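Local coordinates for glycosyl hydrolase 25 (Streptococcus pneumoniae, PDB 4FF5), which is a family 25 glycosyl hydrolase that takes part in host-cell invasion and, like its relatives, probably cleaves bacterial cell-wall peptidoglycan, at residues E137-A142 with S149-D154. Residues are numbered along the deposited sequence; the frame is centred on the assembly and turned at random.
Sequences EVFYNA and SYYWLD
Phe139 and Tyr140, neighbours on helix 129-143, both meet Tyr151 on strand 151-155, closing the second half of a right-handed beta-alpha-beta unit in the TIM barrel of this family 25 hydrolase. Helix and strand run roughly antiparallel, their local axes 10.9 Å apart, a separation spanned by a cluster of three aromatic rings.

Phe139 comes first along the helix. With CG anti to the backbone N (chi1 170°), its ring is carried toward the barrel wall, where it also touches Val82 and Ala122 on the two preceding strands. Tyr151 turns an edge toward its face in an offset edge-to-face pair, the planes at 86° and the centroids 5.9 Å apart. The nearest carbons are CZ of Phe139 and CD2 of Tyr151, 4.0 Å from each other. The same Phe139 CZ also lies 4.0 Å from the backbone O of Trp152, so the ring tip touches the strand's main chain as well. CB of Trp152 leaves the backbone away from the helix, and its indole meets Trp205 edge-to-face.

Tyr140, one residue on, meets Tyr151 differently. Their planes are tilted by only 25°, but the rings are slid so far apart that they barely overlap. The CD2-CE2 side of Tyr140 lies beside the phenol end of Tyr151, while Leu174 and Leu177 of helix 163-177 also pack against Tyr140; this ring thus sits where helices 129-143 and 163-177 and the strand come together. No hydrogen bond crosses between the two segments, and the Tyr151 hydroxyl meets Tyr140 through van der Waals contact: Tyr151 OH sits 3.4 Å from Tyr140 CE2, with Tyr151 CZ 3.7 Å from that same carbon.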
loop_
_atom_site.group_PDB
_atom_site.type_symbol
_atom_site.label_atom_id
_atom_site.label_comp_id
_atom_site.label_asym_id
_atom_site.label_seq_id
_atom_site.Cartn_x
_atom_site.Cartn_y
_atom_site.Cartn_z
ATOM N N GLU A 137 7.432 4.336 13.869
ATOM C CA GLU A 137 7.458 3.347 14.947
ATOM C C GLU A 137 6.066 2.783 15.257
ATOM O O GLU A 137 5.906 1.569 15.385
ATOM C CB GLU A 137 8.143 3.901 16.204
ATOM C CG GLU A 137 8.255 2.861 17.307
ATOM C CD GLU A 137 9.293 3.200 18.355
ATOM O OE1 GLU A 137 9.827 4.331 18.335
ATOM O OE2 GLU A 137 9.579 2.313 19.195
ATOM N N VAL A 138 5.074 3.668 15.365
ATOM C CA VAL A 138 3.670 3.281 15.560
ATOM C C VAL A 138 3.196 2.305 14.473
ATOM O O VAL A 138 2.450 1.332 14.750
ATOM C CB VAL A 138 2.757 4.540 15.597
ATOM C CG1 VAL A 138 1.275 4.169 15.610
ATOM C CG2 VAL A 138 3.093 5.416 16.800
ATOM N N PHE A 139 3.631 2.580 13.244
ATOM C CA PHE A 139 3.250 1.828 12.032
ATOM C C PHE A 139 3.912 0.470 12.075
ATOM O O PHE A 139 3.251 -0.546 11.933
ATOM C CB PHE A 139 3.720 2.632 10.819
ATOM C CG PHE A 139 3.624 1.925 9.489
ATOM C CD1 PHE A 139 2.474 1.208 9.110
ATOM C CD2 PHE A 139 4.649 2.091 8.547
ATOM C CE1 PHE A 139 2.392 0.605 7.852
ATOM C CE2 PHE A 139 4.553 1.501 7.286
ATOM C CZ PHE A 139 3.420 0.770 6.934
ATOM N N TYR A 140 5.227 0.456 12.302
ATOM C CA TYR A 140 5.944 -0.803 12.388
ATOM C C TYR A 140 5.410 -1.712 13.500
ATOM O O TYR A 140 5.216 -2.902 13.275
ATOM C CB TYR A 140 7.444 -0.591 12.542
ATOM C CG TYR A 140 8.230 -1.864 12.395
ATOM C CD1 TYR A 140 8.632 -2.590 13.525
ATOM C CD2 TYR A 140 8.528 -2.375 11.135
ATOM C CE1 TYR A 140 9.341 -3.771 13.397
ATOM C CE2 TYR A 140 9.233 -3.558 10.996
ATOM C CZ TYR A 140 9.641 -4.242 12.128
ATOM O OH TYR A 140 10.336 -5.403 11.989
ATOM N N ASN A 141 5.197 -1.153 14.687
ATOM C CA ASN A 141 4.755 -1.953 15.833
ATOM C C ASN A 141 3.356 -2.502 15.658
ATOM O O ASN A 141 3.054 -3.589 16.145
ATOM C CB ASN A 141 4.894 -1.177 17.143
ATOM C CG ASN A 141 6.344 -0.883 17.496
ATOM O OD1 ASN A 141 7.269 -1.499 16.949
ATOM N ND2 ASN A 141 6.558 0.080 18.399
ATOM N N ALA A 142 2.509 -1.785 14.924
ATOM C CA ALA A 142 1.161 -2.278 14.683
ATOM C C ALA A 142 1.108 -3.360 13.587
ATOM O O ALA A 142 0.346 -4.309 13.670
ATOM C CB ALA A 142 0.220 -1.121 14.368
ATOM N N SER A 149 4.022 -8.602 3.708
ATOM C CA SER A 149 4.944 -8.869 2.605
ATOM C C SER A 149 5.787 -7.652 2.197
ATOM O O SER A 149 6.800 -7.807 1.519
ATOM C CB SER A 149 4.179 -9.401 1.397
ATOM O OG SER A 149 3.446 -8.349 0.769
ATOM N N TYR A 150 5.348 -6.448 2.583
ATOM C CA TYR A 150 6.013 -5.217 2.197
ATOM C C TYR A 150 5.481 -4.089 3.075
ATOM O O TYR A 150 4.346 -4.146 3.537
ATOM C CB TYR A 150 5.718 -4.898 0.726
ATOM C CG TYR A 150 6.946 -4.629 -0.121
ATOM C CD1 TYR A 150 7.550 -5.660 -0.849
ATOM C CD2 TYR A 150 7.501 -3.347 -0.200
ATOM C CE1 TYR A 150 8.680 -5.423 -1.629
ATOM C CE2 TYR A 150 8.626 -3.099 -0.982
ATOM C CZ TYR A 150 9.206 -4.143 -1.697
ATOM O OH TYR A 150 10.332 -3.914 -2.467
ATOM N N TYR A 151 6.296 -3.069 3.288
ATOM C CA TYR A 151 5.838 -1.866 3.967
ATOM C C TYR A 151 5.897 -0.714 2.974
ATOM O O TYR A 151 6.927 -0.507 2.344
ATOM C CB TYR A 151 6.768 -1.546 5.124
ATOM C CG TYR A 151 6.742 -2.549 6.236
ATOM C CD1 TYR A 151 7.526 -3.718 6.187
ATOM C CD2 TYR A 151 5.976 -2.310 7.372
ATOM C CE1 TYR A 151 7.503 -4.635 7.248
ATOM C CE2 TYR A 151 5.950 -3.215 8.430
ATOM C CZ TYR A 151 6.713 -4.367 8.369
ATOM O OH TYR A 151 6.655 -5.239 9.452
ATOM N N TRP A 152 4.802 0.024 2.836
ATOM C CA TRP A 152 4.734 1.131 1.867
ATOM C C TRP A 152 4.512 2.473 2.525
ATOM O O TRP A 152 3.663 2.612 3.428
ATOM C CB TRP A 152 3.591 0.875 0.880
ATOM C CG TRP A 152 3.822 -0.286 -0.063
ATOM C CD1 TRP A 152 3.381 -1.594 0.073
ATOM C CD2 TRP A 152 4.566 -0.262 -1.326
ATOM N NE1 TRP A 152 3.774 -2.359 -0.993
ATOM C CE2 TRP A 152 4.500 -1.624 -1.867
ATOM C CE3 TRP A 152 5.260 0.720 -2.042
ATOM C CZ2 TRP A 152 5.090 -1.968 -3.082
ATOM C CZ3 TRP A 152 5.871 0.353 -3.251
ATOM C CH2 TRP A 152 5.771 -0.953 -3.762
ATOM N N LEU A 153 5.242 3.484 2.044
ATOM C CA LEU A 153 5.063 4.867 2.472
ATOM C C LEU A 153 4.204 5.562 1.446
ATOM O O LEU A 153 4.628 5.718 0.294
ATOM C CB LEU A 153 6.431 5.583 2.540
ATOM C CG LEU A 153 7.208 5.405 3.862
ATOM C CD1 LEU A 153 7.629 3.958 4.084
ATOM C CD2 LEU A 153 8.390 6.371 3.901
ATOM N N ASP A 154 2.992 5.938 1.838
ATOM C CA ASP A 154 2.065 6.659 0.959
ATOM C C ASP A 154 2.344 8.155 1.126
ATOM O O ASP A 154 2.009 8.750 2.151
ATOM C CB ASP A 154 0.610 6.276 1.302
ATOM C CG ASP A 154 -0.424 7.229 0.698
ATOM O OD1 ASP A 154 -0.067 8.125 -0.084
ATOM O OD2 ASP A 154 -1.598 7.126 1.061
#